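Mandelate racemase/muconate lactonizing enzyme-like protein (Roseovarius sp. TM1035, PDB 3RCY) is probably a magnesium-dependent enzyme of the enolase superfamily, related to mandelate racemase and muconate lactonizing enzyme. Local coordinates at residues S230-E235 / A278-P283; M308-Y313 / P330-C335; G218-G223 / A247-A252. One frame throughout, in Å; residues are numbered along the deposited sequence.

Contact 1 (S230-E235 / A278-P283). With MG (magnesium ion), chain I.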
loop_
_atom_site.group_PDB
_atom_site.type_symbol
_atom_site.label_atom_id
_atom_site.label_comp_id
_atom_site.label_asym_id
_atom_site.label_seq_id
_atom_site.Cartn_x
_atom_site.Cartn_y
_atom_site.Cartn_z
ATOM N N SER A 230 -1.246 6.537 31.226
ATOM C CA SER A 230 -0.055 6.903 30.473
ATOM C C SER A 230 1.137 5.941 30.689
ATOM O O SER A 230 2.251 6.381 30.996
ATOM C CB SER A 230 0.337 8.366 30.769
ATOM O OG SER A 230 1.405 8.764 29.922
ATOM N N PRO A 231 0.909 4.624 30.533
ATOM C CA PRO A 231 2.064 3.719 30.634
ATOM C C PRO A 231 3.106 4.026 29.553
ATOM O O PRO A 231 2.747 4.367 28.422
ATOM C CB PRO A 231 1.450 2.336 30.409
ATOM C CG PRO A 231 0.172 2.587 29.683
ATOM C CD PRO A 231 -0.329 3.908 30.161
ATOM N N LEU A 232 4.381 3.929 29.907
ATOM C CA LEU A 232 5.463 4.243 28.972
ATOM C C LEU A 232 5.546 3.219 27.835
ATOM O O LEU A 232 5.837 3.577 26.697
ATOM C CB LEU A 232 6.803 4.381 29.708
ATOM C CG LEU A 232 8.036 4.814 28.895
ATOM C CD1 LEU A 232 9.029 5.518 29.771
ATOM C CD2 LEU A 232 8.716 3.612 28.211
ATOM N N TRP A 233 5.314 1.945 28.151
ATOM C CA TRP A 233 5.233 0.922 27.112
ATOM C C TRP A 233 4.267 -0.207 27.456
ATOM O O TRP A 233 3.881 -0.380 28.609
ATOM C CB TRP A 233 6.619 0.373 26.691
ATOM C CG TRP A 233 7.305 -0.628 27.621
ATOM C CD1 TRP A 233 6.771 -1.773 28.167
ATOM C CD2 TRP A 233 8.678 -0.592 28.043
ATOM N NE1 TRP A 233 7.724 -2.429 28.925
ATOM C CE2 TRP A 233 8.901 -1.726 28.861
ATOM C CE3 TRP A 233 9.740 0.295 27.816
ATOM C CZ2 TRP A 233 10.141 -1.989 29.457
ATOM C CZ3 TRP A 233 10.978 0.030 28.412
ATOM C CH2 TRP A 233 11.162 -1.105 29.220
ATOM N N TYR A 234 3.905 -0.945 26.413
ATOM C CA TYR A 234 3.038 -2.101 26.456
ATOM C C TYR A 234 3.906 -3.204 25.865
ATOM O O TYR A 234 4.184 -3.212 24.658
ATOM C CB TYR A 234 1.808 -1.823 25.578
ATOM C CG TYR A 234 0.668 -2.821 25.595
ATOM C CD1 TYR A 234 0.573 -3.830 26.571
ATOM C CD2 TYR A 234 -0.353 -2.726 24.645
ATOM C CE1 TYR A 234 -0.493 -4.714 26.577
ATOM C CE2 TYR A 234 -1.417 -3.607 24.635
ATOM C CZ TYR A 234 -1.490 -4.594 25.607
ATOM O OH TYR A 234 -2.561 -5.453 25.599
ATOM N N GLU A 235 4.360 -4.113 26.724
ATOM C CA GLU A 235 5.355 -5.111 26.342
ATOM C C GLU A 235 4.719 -6.382 25.788
ATOM O O GLU A 235 3.699 -6.838 26.295
ATOM C CB GLU A 235 6.224 -5.451 27.554
ATOM C CG GLU A 235 7.403 -6.367 27.263
ATOM C CD GLU A 235 8.469 -6.294 28.353
ATOM O OE1 GLU A 235 8.524 -5.274 29.073
ATOM O OE2 GLU A 235 9.259 -7.253 28.473
ATOM N N ALA A 278 6.845 -2.551 16.781
ATOM C CA ALA A 278 7.327 -2.063 18.067
ATOM C C ALA A 278 8.186 -0.815 17.924
ATOM O O ALA A 278 8.929 -0.660 16.946
ATOM C CB ALA A 278 8.104 -3.154 18.813
ATOM N N ALA A 279 8.092 0.050 18.930
ATOM C CA ALA A 279 8.878 1.276 19.008
ATOM C C ALA A 279 10.102 1.086 19.904
ATOM O O ALA A 279 11.051 1.864 19.849
ATOM C CB ALA A 279 8.009 2.402 19.553
ATOM N N ILE A 280 10.060 0.050 20.736
ATOM C CA ILE A 280 11.111 -0.219 21.722
ATOM C C ILE A 280 11.548 -1.681 21.619
ATOM O O ILE A 280 10.719 -2.585 21.720
ATOM C CB ILE A 280 10.625 0.128 23.155
ATOM C CG1 ILE A 280 10.359 1.645 23.270
ATOM C CG2 ILE A 280 11.636 -0.347 24.223
ATOM C CD1 ILE A 280 9.325 2.045 24.347
ATOM N N LEU A 281 12.844 -1.903 21.400
ATOM C CA LEU A 281 13.357 -3.257 21.185
ATOM C C LEU A 281 14.051 -3.779 22.432
ATOM O O LEU A 281 14.904 -3.101 22.996
ATOM C CB LEU A 281 14.313 -3.306 19.977
ATOM C CG LEU A 281 13.765 -2.790 18.636
ATOM C CD1 LEU A 281 14.802 -2.933 17.515
ATOM C CD2 LEU A 281 12.430 -3.453 18.236
ATOM N N GLN A 282 13.690 -4.996 22.836
ATOM C CA GLN A 282 14.158 -5.572 24.095
ATOM C C GLN A 282 14.872 -6.910 23.893
ATOM O O GLN A 282 14.439 -7.938 24.433
ATOM C CB GLN A 282 12.974 -5.747 25.055
ATOM C CG GLN A 282 12.146 -4.478 25.271
ATOM C CD GLN A 282 10.844 -4.762 25.982
ATOM O OE1 GLN A 282 10.030 -5.571 25.521
ATOM N NE2 GLN A 282 10.632 -4.092 27.110
ATOM N N PRO A 283 15.974 -6.915 23.119
ATOM C CA PRO A 283 16.617 -8.206 22.918
ATOM C C PRO A 283 17.247 -8.693 24.212
ATOM O O PRO A 283 17.671 -7.884 25.056
ATOM C CB PRO A 283 17.717 -7.900 21.911
ATOM C CG PRO A 283 18.111 -6.458 22.230
ATOM C CD PRO A 283 16.787 -5.795 22.599
HETATM MG MG MG I . 9.159 -9.266 29.378
HETATM O O HOH W 1 7.615 -8.537 30.815
HETATM O O HOH W 2 10.804 -8.916 31.011
HETATM O O HOH W 3 9.037 -11.457 30.067
HETATM O O HOH W 4 7.318 -10.155 28.278
#
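W233 and I280 face each other across the barrel sheet with CA atoms 8.1 Å apart, because strand 257-259 runs between their two strands and pairs with both. The barrel is the (beta/alpha)7-beta barrel of the enolase superfamily, a modified TIM barrel, with metal ligands at its strand ends. Side chains make the contact. CD1 of I280 lies 3.9 Å from W233 CE3, approaching the indole obliquely, and 4.2 Å from L232 CD2. Further along, Q282 brings the NE2 of its amide over one face of the indole, 3.1 Å above the ring plane and near the rim. The amide is almost perpendicular to the ring (85°). The same NE2 donates to E235 OE1 at 3.1 Å, from above the carboxylate plane. W233 NE1 adds a weak bond to OE1, and K166 forms a salt bridge to it. An extended chain with CG anti to the backbone N (chi1 -174°) carries the E235 carboxylate to Q282 and the metal. OE2 binds magnesium at 2.2 Å; E261 and four waters complete the shell. Three nitrogen donors thus gather at OE1. Together with the metal they probably fix the carboxylate's rotation, with K166 and Q282, and more weakly W233, acting as second-shell residues.

Contact 2 (M308-Y313 / P330-C335)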
loop_
_atom_site.group_PDB
_atom_site.type_symbol
_atom_site.label_atom_id
_atom_site.label_comp_id
_atom_site.label_asym_id
_atom_site.label_seq_id
_atom_site.Cartn_x
_atom_site.Cartn_y
_atom_site.Cartn_z
ATOM N N MET A 308 16.417 1.149 22.254
ATOM C CA MET A 308 16.723 -0.151 22.830
ATOM C C MET A 308 16.452 -0.154 24.343
ATOM O O MET A 308 16.703 0.839 25.045
ATOM C CB MET A 308 18.187 -0.528 22.563
ATOM C CG MET A 308 18.619 -0.442 21.093
ATOM S SD MET A 308 17.706 -1.520 19.967
ATOM C CE MET A 308 18.193 -3.150 20.530
ATOM N N ALA A 309 15.928 -1.269 24.830
ATOM C CA ALA A 309 15.807 -1.497 26.265
ATOM C C ALA A 309 16.174 -2.956 26.541
ATOM O O ALA A 309 15.294 -3.812 26.580
ATOM C CB ALA A 309 14.388 -1.167 26.751
ATOM N N PRO A 310 17.486 -3.247 26.703
ATOM C CA PRO A 310 17.997 -4.618 26.837
ATOM C C PRO A 310 17.269 -5.424 27.918
ATOM O O PRO A 310 17.113 -4.960 29.049
ATOM C CB PRO A 310 19.469 -4.411 27.215
ATOM C CG PRO A 310 19.816 -3.075 26.631
ATOM C CD PRO A 310 18.572 -2.249 26.800
ATOM N N HIS A 311 16.811 -6.610 27.538
ATOM C CA HIS A 311 16.081 -7.507 28.426
ATOM C C HIS A 311 16.990 -8.111 29.485
ATOM O O HIS A 311 18.143 -8.441 29.200
ATOM C CB HIS A 311 15.468 -8.655 27.606
ATOM C CG HIS A 311 14.700 -9.647 28.426
ATOM N ND1 HIS A 311 15.239 -10.844 28.850
ATOM C CD2 HIS A 311 13.435 -9.612 28.911
ATOM C CE1 HIS A 311 14.333 -11.515 29.540
ATOM N NE2 HIS A 311 13.229 -10.789 29.592
ATOM N N LEU A 312 16.464 -8.262 30.698
ATOM C CA LEU A 312 17.124 -9.084 31.708
ATOM C C LEU A 312 16.128 -9.878 32.538
ATOM O O LEU A 312 15.417 -9.323 33.376
ATOM C CB LEU A 312 18.038 -8.255 32.637
ATOM C CG LEU A 312 18.833 -9.153 33.609
ATOM C CD1 LEU A 312 20.027 -9.831 32.918
ATOM C CD2 LEU A 312 19.292 -8.412 34.849
ATOM N N TYR A 313 16.063 -11.179 32.290
ATOM C CA TYR A 313 15.522 -12.086 33.292
ATOM C C TYR A 313 16.468 -13.264 33.382
ATOM O O TYR A 313 16.142 -14.383 32.992
ATOM C CB TYR A 313 14.068 -12.517 33.025
ATOM C CG TYR A 313 13.411 -12.957 34.312
ATOM C CD1 TYR A 313 13.120 -12.022 35.310
ATOM C CD2 TYR A 313 13.144 -14.305 34.569
ATOM C CE1 TYR A 313 12.551 -12.410 36.518
ATOM C CE2 TYR A 313 12.566 -14.708 35.779
ATOM C CZ TYR A 313 12.276 -13.752 36.747
ATOM O OH TYR A 313 11.720 -14.121 37.953
ATOM N N PRO A 330 23.529 5.704 21.188
ATOM C CA PRO A 330 22.826 6.955 21.449
ATOM C C PRO A 330 21.341 6.744 21.724
ATOM O O PRO A 330 20.733 7.546 22.427
ATOM C CB PRO A 330 23.045 7.768 20.158
ATOM C CG PRO A 330 23.310 6.765 19.106
ATOM C CD PRO A 330 23.994 5.602 19.787
ATOM N N ASN A 331 20.777 5.647 21.220
ATOM C CA ASN A 331 19.339 5.385 21.354
ATOM C C ASN A 331 18.975 4.381 22.460
ATOM O O ASN A 331 18.165 3.472 22.256
ATOM C CB ASN A 331 18.719 4.993 19.990
ATOM C CG ASN A 331 19.384 3.761 19.359
ATOM O OD1 ASN A 331 20.565 3.508 19.552
ATOM N ND2 ASN A 331 18.620 3.017 18.578
ATOM N N ILE A 332 19.585 4.544 23.626
ATOM C CA ILE A 332 19.237 3.742 24.809
ATOM C C ILE A 332 18.026 4.357 25.496
ATOM O O ILE A 332 17.978 5.574 25.697
ATOM C CB ILE A 332 20.423 3.636 25.831
ATOM C CG1 ILE A 332 20.067 2.719 27.014
ATOM C CG2 ILE A 332 20.816 5.014 26.377
ATOM C CD1 ILE A 332 19.755 1.274 26.632
ATOM N N LEU A 333 17.053 3.523 25.862
ATOM C CA LEU A 333 15.947 3.972 26.711
ATOM C C LEU A 333 16.263 3.673 28.181
ATOM O O LEU A 333 16.421 4.588 28.982
ATOM C CB LEU A 333 14.619 3.319 26.292
ATOM C CG LEU A 333 13.362 3.570 27.148
ATOM C CD1 LEU A 333 13.073 5.074 27.405
ATOM C CD2 LEU A 333 12.183 2.908 26.477
ATOM N N MET A 334 16.357 2.389 28.526
ATOM C CA MET A 334 16.673 1.972 29.893
ATOM C C MET A 334 17.119 0.505 29.931
ATOM O O MET A 334 16.893 -0.234 28.968
ATOM C CB MET A 334 15.469 2.206 30.824
ATOM C CG MET A 334 14.173 1.504 30.393
ATOM S SD MET A 334 12.764 1.888 31.461
ATOM C CE MET A 334 12.305 3.534 30.912
ATOM N N CYS A 335 17.762 0.100 31.029
ATOM C CA CYS A 335 18.217 -1.284 31.210
ATOM C C CYS A 335 17.463 -1.977 32.327
ATOM O O CYS A 335 17.507 -1.540 33.480
ATOM C CB CYS A 335 19.718 -1.340 31.516
ATOM S SG CYS A 335 20.753 -1.239 30.062
#
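M308 is gripped by the backbone of N331-L333 on both its polar atoms. Its N donates to N331 O at 2.9 Å, and its O accepts from L333 N at 2.8 Å. Both bonds are nearly straight (168° and 167°). The two segments run in the same direction, so this is a single parallel bridge, with M308 opposite I332. The pairing then slips by one residue: A309 lies nearest M334, and L333 is the extra residue. Contact here is still close. A309 CA makes a CA-H...O contact to M334 O at 3.2 Å, and P310 CD touches the same oxygen at 3.4 Å. I332 sends CG1 anti to its backbone N (chi1 -176°), and CD1 touches both M308 O and P310 CD (3.7 Å from the latter). I332 itself, though central to the bridge, is partly exposed.

The P310-C335 end is looser. C335 SG only brushes P310 CG at 4.0 Å. Beyond P310 the segments part, and the CB of H311 points away. The end of the M308 side chain also leaves the contact, to pack on A298 and P283. The amide end of N331 comes toward M308 CG, with ND2 held by A298 O and A306 O.

The contact joins the seventh and eighth strands of the barrel, just before the ring closes on strand 126-131. A309 bonds L281 on one side, and C335 bonds R127 and Y129 on the other. Helix 316-327 connects the two segments and covers P310, I332 and C335, while helix 290-302 covers N331.

Contact 3 (G218-G223 / A247-A252)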
loop_
_atom_site.group_PDB
_atom_site.type_symbol
_atom_site.label_atom_id
_atom_site.label_comp_id
_atom_site.label_asym_id
_atom_site.label_seq_id
_atom_site.Cartn_x
_atom_site.Cartn_y
_atom_site.Cartn_z
ATOM N N GLY A 218 -7.684 -9.254 21.862
ATOM C CA GLY A 218 -7.532 -9.189 23.311
ATOM C C GLY A 218 -6.553 -8.131 23.765
ATOM O O GLY A 218 -6.826 -7.402 24.724
ATOM N N ALA A 219 -5.422 -8.037 23.065
ATOM C CA ALA A 219 -4.382 -7.054 23.373
ATOM C C ALA A 219 -4.875 -5.626 23.189
ATOM O O ALA A 219 -4.492 -4.728 23.943
ATOM C CB ALA A 219 -3.146 -7.290 22.515
ATOM N N ILE A 220 -5.718 -5.424 22.179
ATOM C CA ILE A 220 -6.325 -4.116 21.922
ATOM C C ILE A 220 -7.353 -3.742 23.002
ATOM O O ILE A 220 -7.348 -2.612 23.489
ATOM C CB ILE A 220 -6.914 -4.030 20.489
ATOM C CG1 ILE A 220 -5.770 -4.097 19.457
ATOM C CG2 ILE A 220 -7.741 -2.734 20.296
ATOM C CD1 ILE A 220 -6.211 -4.469 18.040
ATOM N N ARG A 221 -8.210 -4.687 23.392
ATOM C CA ARG A 221 -9.174 -4.427 24.470
ATOM C C ARG A 221 -8.483 -4.097 25.802
ATOM O O ARG A 221 -8.908 -3.187 26.514
ATOM C CB ARG A 221 -10.141 -5.590 24.644
ATOM C CG ARG A 221 -11.089 -5.783 23.459
ATOM C CD ARG A 221 -12.197 -6.778 23.795
ATOM N NE ARG A 221 -12.874 -6.430 25.041
ATOM C CZ ARG A 221 -12.998 -7.231 26.096
ATOM N NH1 ARG A 221 -12.515 -8.477 26.075
ATOM N NH2 ARG A 221 -13.631 -6.784 27.172
ATOM N N LEU A 222 -7.416 -4.825 26.127
ATOM C CA LEU A 222 -6.678 -4.558 27.368
ATOM C C LEU A 222 -5.906 -3.245 27.273
ATOM O O LEU A 222 -5.926 -2.425 28.201
ATOM C CB LEU A 222 -5.738 -5.717 27.728
ATOM C CG LEU A 222 -4.803 -5.470 28.922
ATOM C CD1 LEU A 222 -5.580 -5.428 30.227
ATOM C CD2 LEU A 222 -3.730 -6.539 28.985
ATOM N N GLY A 223 -5.233 -3.057 26.144
ATOM C CA GLY A 223 -4.475 -1.839 25.875
ATOM C C GLY A 223 -5.295 -0.575 26.049
ATOM O O GLY A 223 -4.875 0.342 26.753
ATOM N N ALA A 247 1.908 -5.322 14.910
ATOM C CA ALA A 247 1.754 -4.012 14.283
ATOM C C ALA A 247 0.297 -3.560 14.332
ATOM O O ALA A 247 0.027 -2.367 14.463
ATOM C CB ALA A 247 2.271 -4.025 12.851
ATOM N N GLN A 248 -0.635 -4.513 14.224
ATOM C CA GLN A 248 -2.054 -4.204 14.383
ATOM C C GLN A 248 -2.354 -3.646 15.772
ATOM O O GLN A 248 -3.084 -2.655 15.898
ATOM C CB GLN A 248 -2.925 -5.425 14.118
ATOM C CG GLN A 248 -3.114 -5.767 12.652
ATOM C CD GLN A 248 -3.934 -7.027 12.477
ATOM O OE1 GLN A 248 -3.441 -8.144 12.670
ATOM N NE2 GLN A 248 -5.202 -6.857 12.119
ATOM N N VAL A 249 -1.800 -4.283 16.809
ATOM C CA VAL A 249 -1.935 -3.771 18.176
ATOM C C VAL A 249 -1.313 -2.365 18.269
ATOM O O VAL A 249 -1.941 -1.431 18.785
ATOM C CB VAL A 249 -1.301 -4.718 19.224
ATOM C CG1 VAL A 249 -1.446 -4.139 20.626
ATOM C CG2 VAL A 249 -1.938 -6.099 19.158
ATOM N N ALA A 250 -0.098 -2.218 17.742
ATOM C CA ALA A 250 0.617 -0.947 17.800
ATOM C C ALA A 250 -0.184 0.211 17.191
ATOM O O ALA A 250 -0.201 1.306 17.746
ATOM C CB ALA A 250 1.991 -1.068 17.142
ATOM N N ARG A 251 -0.855 -0.045 16.066
ATOM C CA ARG A 251 -1.663 0.988 15.395
ATOM C C ARG A 251 -2.967 1.309 16.133
ATOM O O ARG A 251 -3.498 2.410 16.001
ATOM C CB ARG A 251 -1.997 0.565 13.957
ATOM C CG ARG A 251 -0.804 0.566 12.997
ATOM C CD ARG A 251 -1.255 0.381 11.548
ATOM N NE ARG A 251 -1.860 -0.930 11.297
ATOM C CZ ARG A 251 -1.175 -2.015 10.930
ATOM N NH1 ARG A 251 0.149 -1.959 10.787
ATOM N NH2 ARG A 251 -1.811 -3.159 10.715
ATOM N N ALA A 252 -3.474 0.341 16.897
ATOM C CA ALA A 252 -4.789 0.450 17.535
ATOM C C ALA A 252 -4.766 0.848 19.016
ATOM O O ALA A 252 -5.816 1.112 19.595
ATOM C CB ALA A 252 -5.578 -0.856 17.352
#
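I220 makes the largest single share of this helix-helix contact, reaching from helix 216-226 to V249 and A252 of helix 243-252. The helices run roughly the same way, 26° apart, with axes 9.4 Å apart at closest approach. The CA atoms of I220 and V249 come within 5.8 Å of each other.

The I220 side chain can be followed outward. CB only sets the direction: CG1 lies beside the backbone N (chi1 -66°), and the branch continues extended to CD1. CG2, the short branch, reaches A252 CB at 4.1 Å. CG1 spans the gap between the helices, 3.9 Å from A252 CB and 4.1 Å from V249 CA. The tip, CD1, rests against A252 CB at 3.7 Å and lies near Q248 O. The methyl of A252 is thus touched by three carbons of one isoleucine.

On the side facing the barrel, A219 offers only a methyl. Its CB sits in the fork of V249, 3.8 Å from CG2 and 4.0 Å from CG1. V249 also packs on Y234 of strand 233-235, and A219 on P237.

No hydrogen bond or charge pair links the two segments. The contact rests on apolar packing, two alanine methyls meeting the branched side chains of V249 and I220. It is more buried at A219 and V249 than at I220 and A252. Polar links go to other partners: A252 O bonds R254 of a neighbouring subunit.

From the N terminus, segment 218-223 comes first, followed by 230-235 on the next strand. Contact 3 closes when 247-252 returns beside 218-223, bridging successive barrel helices. Contact 1 opens inside that loop and closes later, at 278-283, so the two cross. Contact 2 follows in series. It closes the loop around helix 316-327 and joins the last two of the parallel barrel strands. Contact 1 touches both others. Y234 OH lies 2.6 Å from A219 O, a probable hydrogen bond between barrel wall and outer helix. P283 O probably accepts from H311 N. Contacts 2 and 3 do not touch: their nearest atoms are about 14 Å apart.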